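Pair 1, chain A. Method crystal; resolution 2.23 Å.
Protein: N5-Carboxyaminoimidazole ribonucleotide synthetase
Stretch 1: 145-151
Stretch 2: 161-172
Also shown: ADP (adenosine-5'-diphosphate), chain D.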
# COMPACT_ATOMS: atom_id res chain seq x y z
N GLY A 145 38.47 23.94 -14.98
CA GLY A 145 38.56 23.91 -16.45
C GLY A 145 37.24 23.62 -17.14
O GLY A 145 36.24 23.26 -16.49
N TYR A 146 37.24 23.80 -18.47
CA TYR A 146 36.11 23.39 -19.31
C TYR A 146 36.11 21.87 -19.56
O TYR A 146 37.17 21.29 -19.83
CB TYR A 146 36.16 24.10 -20.65
CG TYR A 146 36.06 25.61 -20.58
CD1 TYR A 146 34.95 26.24 -20.00
CD2 TYR A 146 37.06 26.41 -21.12
CE1 TYR A 146 34.87 27.63 -19.95
CE2 TYR A 146 36.98 27.79 -21.07
CZ TYR A 146 35.88 28.40 -20.49
OH TYR A 146 35.81 29.78 -20.45
N PRO A 147 34.93 21.22 -19.46
CA PRO A 147 33.63 21.79 -19.08
C PRO A 147 33.43 21.84 -17.57
O PRO A 147 34.17 21.18 -16.83
CB PRO A 147 32.61 20.84 -19.72
CG PRO A 147 33.42 19.70 -20.34
CD PRO A 147 34.81 19.79 -19.79
N PHE A 148 32.46 22.64 -17.13
CA PHE A 148 32.03 22.71 -15.73
C PHE A 148 30.61 23.29 -15.62
O PHE A 148 30.09 23.92 -16.55
CB PHE A 148 33.01 23.50 -14.85
CG PHE A 148 32.98 24.99 -15.07
CD1 PHE A 148 33.69 25.57 -16.12
CD2 PHE A 148 32.27 25.82 -14.20
CE1 PHE A 148 33.67 26.95 -16.33
CE2 PHE A 148 32.24 27.20 -14.40
CZ PHE A 148 32.95 27.76 -15.46
N ILE A 149 29.98 23.07 -14.47
CA ILE A 149 28.58 23.45 -14.31
C ILE A 149 28.35 24.26 -13.04
O ILE A 149 28.85 23.91 -11.98
CB ILE A 149 27.64 22.20 -14.39
CG1 ILE A 149 26.19 22.59 -14.12
CG2 ILE A 149 28.12 21.13 -13.44
CD1 ILE A 149 25.20 21.63 -14.79
N VAL A 150 27.62 25.36 -13.17
CA VAL A 150 27.25 26.23 -12.04
C VAL A 150 25.82 25.92 -11.53
O VAL A 150 24.88 25.89 -12.31
CB VAL A 150 27.35 27.71 -12.46
CG1 VAL A 150 27.17 28.60 -11.27
CG2 VAL A 150 28.71 27.96 -13.09
N LYS A 151 25.69 25.67 -10.22
CA LYS A 151 24.38 25.39 -9.58
C LYS A 151 24.10 26.41 -8.48
O LYS A 151 25.01 26.76 -7.73
CB LYS A 151 24.32 23.97 -8.99
CG LYS A 151 24.74 22.85 -9.92
CD LYS A 151 24.87 21.50 -9.21
CE LYS A 151 25.30 20.42 -10.17
NZ LYS A 151 25.50 19.09 -9.49
N GLY A 161 18.02 25.82 -11.89
CA GLY A 161 19.04 26.66 -11.26
C GLY A 161 20.45 26.22 -11.56
O GLY A 161 21.38 26.45 -10.77
N GLN A 162 20.62 25.60 -12.72
CA GLN A 162 21.93 25.12 -13.16
C GLN A 162 22.24 25.66 -14.57
O GLN A 162 21.34 25.76 -15.41
CB GLN A 162 21.98 23.59 -13.19
CG GLN A 162 21.54 22.92 -11.91
CD GLN A 162 21.84 21.44 -11.93
OE1 GLN A 162 22.74 21.01 -12.65
NE2 GLN A 162 21.07 20.65 -11.17
N VAL A 163 23.51 26.01 -14.81
CA VAL A 163 23.97 26.43 -16.13
C VAL A 163 25.21 25.65 -16.52
O VAL A 163 26.24 25.72 -15.84
CB VAL A 163 24.32 27.92 -16.16
CG1 VAL A 163 25.04 28.26 -17.47
CG2 VAL A 163 23.08 28.78 -15.97
N LEU A 164 25.12 24.91 -17.61
CA LEU A 164 26.25 24.13 -18.07
C LEU A 164 27.17 25.02 -18.87
O LEU A 164 26.72 25.70 -19.81
CB LEU A 164 25.79 22.93 -18.90
CG LEU A 164 26.79 21.82 -19.30
CD1 LEU A 164 27.30 22.05 -20.69
CD2 LEU A 164 27.96 21.69 -18.33
N ILE A 165 28.44 25.05 -18.48
CA ILE A 165 29.42 25.91 -19.15
C ILE A 165 30.48 25.12 -19.90
O ILE A 165 31.50 24.70 -19.33
CB ILE A 165 30.07 26.89 -18.17
CG1 ILE A 165 28.99 27.58 -17.34
CG2 ILE A 165 30.94 27.87 -18.94
CD1 ILE A 165 29.49 28.76 -16.52
N ASN A 166 30.23 24.91 -21.20
CA ASN A 166 31.14 24.15 -22.06
C ASN A 166 32.33 24.98 -22.55
O ASN A 166 33.47 24.58 -22.34
CB ASN A 166 30.37 23.52 -23.25
CG ASN A 166 29.72 22.17 -22.90
OD1 ASN A 166 30.32 21.32 -22.22
ND2 ASN A 166 28.49 21.96 -23.37
N ASN A 167 32.07 26.11 -23.19
CA ASN A 167 33.13 27.03 -23.65
C ASN A 167 32.87 28.44 -23.12
O ASN A 167 31.87 28.67 -22.44
CB ASN A 167 33.23 27.01 -25.18
CG ASN A 167 31.88 27.17 -25.87
OD1 ASN A 167 31.23 26.19 -26.23
ND2 ASN A 167 31.45 28.41 -26.05
N GLU A 168 33.76 29.40 -23.41
CA GLU A 168 33.61 30.76 -22.85
C GLU A 168 32.42 31.55 -23.44
O GLU A 168 32.07 32.62 -22.94
CB GLU A 168 34.93 31.55 -22.93
CG GLU A 168 35.22 32.26 -24.26
CD GLU A 168 35.82 31.34 -25.32
OE1 GLU A 168 35.73 30.09 -25.19
OE2 GLU A 168 36.39 31.88 -26.31
N LYS A 169 31.80 30.99 -24.47
CA LYS A 169 30.56 31.53 -25.04
C LYS A 169 29.34 31.10 -24.23
O LYS A 169 28.20 31.36 -24.63
CB LYS A 169 30.41 31.12 -26.52
CG LYS A 169 31.32 31.86 -27.50
CD LYS A 169 32.77 31.36 -27.49
CE LYS A 169 33.70 32.27 -28.33
NZ LYS A 169 34.14 33.52 -27.63
N ASP A 170 29.59 30.45 -23.09
CA ASP A 170 28.54 30.11 -22.12
C ASP A 170 28.63 30.97 -20.85
O ASP A 170 27.64 31.12 -20.14
CB ASP A 170 28.58 28.60 -21.77
CG ASP A 170 28.04 27.73 -22.89
OD1 ASP A 170 26.81 27.80 -23.13
OD2 ASP A 170 28.82 26.99 -23.52
N LEU A 171 29.81 31.53 -20.57
CA LEU A 171 30.00 32.36 -19.38
C LEU A 171 28.91 33.42 -19.21
O LEU A 171 28.48 33.69 -18.09
CB LEU A 171 31.38 33.03 -19.38
CG LEU A 171 32.61 32.15 -19.22
CD1 LEU A 171 33.86 33.01 -19.25
CD2 LEU A 171 32.56 31.33 -17.93
N GLN A 172 28.47 34.01 -20.32
CA GLN A 172 27.35 34.97 -20.34
C GLN A 172 26.11 34.49 -19.58
O GLN A 172 25.60 35.20 -18.70
CB GLN A 172 26.98 35.34 -21.77
CG GLN A 172 27.40 36.74 -22.16
CD GLN A 172 26.77 37.79 -21.26
OE1 GLN A 172 27.29 38.11 -20.19
NE2 GLN A 172 25.64 38.33 -21.70
PB ADP D . 19.00 18.36 -8.76
O1B ADP D . 19.39 18.51 -7.31
O2B ADP D . 18.44 17.05 -9.23
O3B ADP D . 18.20 19.54 -9.23
PA ADP D . 21.60 17.52 -9.54
O1A ADP D . 22.79 18.27 -8.99
O2A ADP D . 21.20 16.23 -8.87
O3A ADP D . 20.34 18.53 -9.63
O5' ADP D . 21.81 17.20 -11.10
C5' ADP D . 20.75 16.74 -11.91
C4' ADP D . 21.33 15.98 -13.09
O4' ADP D . 22.23 16.81 -13.86
C3' ADP D . 22.15 14.76 -12.66
O3' ADP D . 21.38 13.57 -12.47
C2' ADP D . 23.13 14.61 -13.81
O2' ADP D . 22.59 13.77 -14.81
C1' ADP D . 23.32 16.02 -14.34
N9 ADP D . 24.56 16.49 -13.69
C8 ADP D . 24.62 17.21 -12.54
N7 ADP D . 25.90 17.45 -12.17
C5 ADP D . 26.68 16.88 -13.12
C6 ADP D . 28.14 16.78 -13.35
N6 ADP D . 29.00 17.35 -12.45
N1 ADP D . 28.55 16.10 -14.44
C2 ADP D . 27.69 15.53 -15.31
N3 ADP D . 26.34 15.58 -15.17
C4 ADP D . 25.80 16.24 -14.11

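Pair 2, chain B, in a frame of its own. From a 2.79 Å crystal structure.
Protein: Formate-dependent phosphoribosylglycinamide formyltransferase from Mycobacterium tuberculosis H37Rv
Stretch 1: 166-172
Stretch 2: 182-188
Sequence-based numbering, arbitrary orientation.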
# COMPACT_ATOMS: atom_id res chain seq x y z
N GLY B 166 -19.14 -29.87 -32.13
CA GLY B 166 -19.97 -30.62 -31.17
C GLY B 166 -20.51 -29.71 -30.10
O GLY B 166 -20.42 -28.53 -30.27
N PHE B 167 -21.04 -30.23 -29.01
CA PHE B 167 -21.63 -29.27 -28.05
C PHE B 167 -21.04 -29.49 -26.67
O PHE B 167 -20.55 -30.57 -26.43
CB PHE B 167 -23.14 -29.42 -28.10
CG PHE B 167 -23.75 -28.83 -29.34
CD1 PHE B 167 -23.99 -27.48 -29.43
CD2 PHE B 167 -24.09 -29.64 -30.41
CE1 PHE B 167 -24.54 -26.95 -30.58
CE2 PHE B 167 -24.65 -29.10 -31.54
CZ PHE B 167 -24.87 -27.75 -31.63
N PRO B 168 -21.11 -28.51 -25.74
CA PRO B 168 -21.67 -27.20 -26.01
C PRO B 168 -20.66 -26.26 -26.66
O PRO B 168 -19.51 -26.56 -26.63
CB PRO B 168 -21.88 -26.62 -24.63
CG PRO B 168 -20.79 -27.23 -23.84
CD PRO B 168 -20.72 -28.65 -24.35
N LEU B 169 -21.17 -25.16 -27.21
CA LEU B 169 -20.37 -24.09 -27.84
C LEU B 169 -20.62 -22.80 -27.07
O LEU B 169 -21.56 -22.72 -26.30
CB LEU B 169 -20.79 -23.92 -29.29
CG LEU B 169 -19.97 -24.72 -30.28
CD1 LEU B 169 -20.40 -24.42 -31.70
CD2 LEU B 169 -18.51 -24.39 -30.11
N LEU B 170 -19.79 -21.80 -27.30
CA LEU B 170 -19.89 -20.56 -26.53
C LEU B 170 -20.01 -19.43 -27.52
O LEU B 170 -19.06 -18.69 -27.67
CB LEU B 170 -18.57 -20.43 -25.77
CG LEU B 170 -18.70 -20.22 -24.28
CD1 LEU B 170 -19.52 -18.97 -24.00
CD2 LEU B 170 -19.32 -21.44 -23.63
N VAL B 171 -21.15 -19.30 -28.17
CA VAL B 171 -21.27 -18.23 -29.19
C VAL B 171 -21.28 -16.89 -28.48
O VAL B 171 -22.10 -16.68 -27.63
CB VAL B 171 -22.47 -18.41 -30.11
CG1 VAL B 171 -23.75 -18.07 -29.38
CG2 VAL B 171 -22.31 -17.53 -31.32
N SER B 172 -20.38 -16.02 -28.90
CA SER B 172 -20.17 -14.72 -28.33
C SER B 172 -20.02 -13.72 -29.46
O SER B 172 -19.44 -14.04 -30.50
CB SER B 172 -18.92 -14.70 -27.44
OG SER B 172 -18.49 -13.37 -27.19
N SER B 182 -22.91 -13.07 -24.19
CA SER B 182 -22.26 -14.32 -24.55
C SER B 182 -23.20 -15.49 -24.29
O SER B 182 -23.22 -16.03 -23.18
CB SER B 182 -20.96 -14.46 -23.81
OG SER B 182 -20.15 -13.30 -24.00
N SER B 183 -23.95 -15.88 -25.32
CA SER B 183 -24.85 -17.02 -25.29
C SER B 183 -24.05 -18.32 -25.27
O SER B 183 -22.92 -18.37 -25.75
CB SER B 183 -25.81 -16.99 -26.45
OG SER B 183 -26.68 -15.87 -26.35
N VAL B 184 -24.67 -19.38 -24.72
CA VAL B 184 -24.08 -20.70 -24.60
C VAL B 184 -24.80 -21.64 -25.55
O VAL B 184 -25.83 -22.20 -25.20
CB VAL B 184 -24.14 -21.22 -23.15
CG1 VAL B 184 -23.11 -20.55 -22.24
CG2 VAL B 184 -25.53 -21.12 -22.56
N VAL B 185 -24.26 -21.80 -26.77
CA VAL B 185 -24.85 -22.74 -27.71
C VAL B 185 -24.51 -24.16 -27.25
O VAL B 185 -23.62 -24.81 -27.80
CB VAL B 185 -24.49 -22.45 -29.18
CG1 VAL B 185 -22.99 -22.33 -29.41
CG2 VAL B 185 -25.11 -23.45 -30.14
N ALA B 186 -25.44 -24.67 -26.43
CA ALA B 186 -25.45 -26.02 -25.80
C ALA B 186 -26.29 -27.04 -26.58
O ALA B 186 -26.54 -28.13 -26.06
CB ALA B 186 -25.95 -25.91 -24.38
N GLY B 187 -26.70 -26.74 -27.80
CA GLY B 187 -27.46 -27.74 -28.57
C GLY B 187 -27.79 -27.21 -29.94
O GLY B 187 -27.73 -26.01 -30.11
N PRO B 188 -28.24 -28.03 -30.91
CA PRO B 188 -28.55 -27.53 -32.26
C PRO B 188 -29.79 -26.65 -32.46
O PRO B 188 -30.07 -26.30 -33.58
CB PRO B 188 -28.67 -28.81 -33.09
CG PRO B 188 -28.08 -29.89 -32.22
CD PRO B 188 -28.41 -29.46 -30.81

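Pairs 1 and 2 superpose with an RMSD of 0.8 Å over N, CA and C of 14 central residues. In each, an aromatic residue and a cis-proline lead into a segment that runs roughly antiparallel to its partner. In pair 1 this is a regular two-stranded ladder, 148-151 against 162-165, with N-to-C directions 162° apart. Two hydrogen-bonded pairs hold it: Phe148(A) N to Ile165(A) O at 3.2 Å with Ile165(A) N to Phe148(A) O at 2.8 Å, and Val150(A) N to Val163(A) O at 3.0 Å with Val163(A) N to Val150(A) O at 2.9 Å. In pair 2 the course of the chain is kept, but one cross-stretch hydrogen bond is formed, from Leu169(B) N to Val185(B) O at 2.5 Å. The matching approach of Val171(B) N to Ser183(B) O, 3.1 Å, has a poor angle.

The aromatic position, Tyr146(A) and Phe167(B), points toward the other stretch in both, with chi1 in the m well. Asn167(A) CA lies over the tyrosine ring face, 4.2 Å from its centroid; at the matched position Gly187(B) CA sits 3.7 Å from the centroid of the Phe167(B) ring. In each case the CH-pi donor is a backbone CA, of an asparagine in pair 1 and of a glycine in pair 2. At the far end of the ring the solutions diverge: Tyr146(A) OH reaches Glu168(A) CB at 3.2 Å, whereas Phe167(B) CE2 packs on Pro188(B) CG at 3.6 Å.

The prolines also find different partners. Pro147(A) CB meets Asn166(A) OD1 at 3.4 Å, and Pro168(B) CB meets the smaller Ala186(B) CB at 4.1 Å.

Next come Phe148(A) and Leu169(B), opposite Ile165(A) and Val185(B). The phenylalanine lays its ring against the isoleucine, with Ile165(A) CB 4.1 Å from the ring centroid over one face and CZ of Phe148(A) 3.8 Å from CD1 of Ile165(A). Ile165(A) CD1 also reaches Val150(A) CG2 at 3.6 Å; in pair 2 the shorter valine makes the corresponding link, Val185(B) CG1 to Val171(B) CB at 4.0 Å.

The aliphatic pair Ile149(A)-Leu164(A), CB to CD2 at 4.0 Å, is matched by Leu170(B)-Val184(B), CD2 to CG1 at 4.1 Å: the leucine is in the second stretch in pair 1 and in the first in pair 2. Last, Lys151(A) CE lies 3.6 Å from Gln162(A) OE1, and both side chains reach ADP, with Lys151(A) NZ hydrogen-bonded to ADP O1A at 2.9 Å. Two serines occupy these positions in pair 2, Ser172(B) OG lying 3.6 Å from Ser182(B) OG.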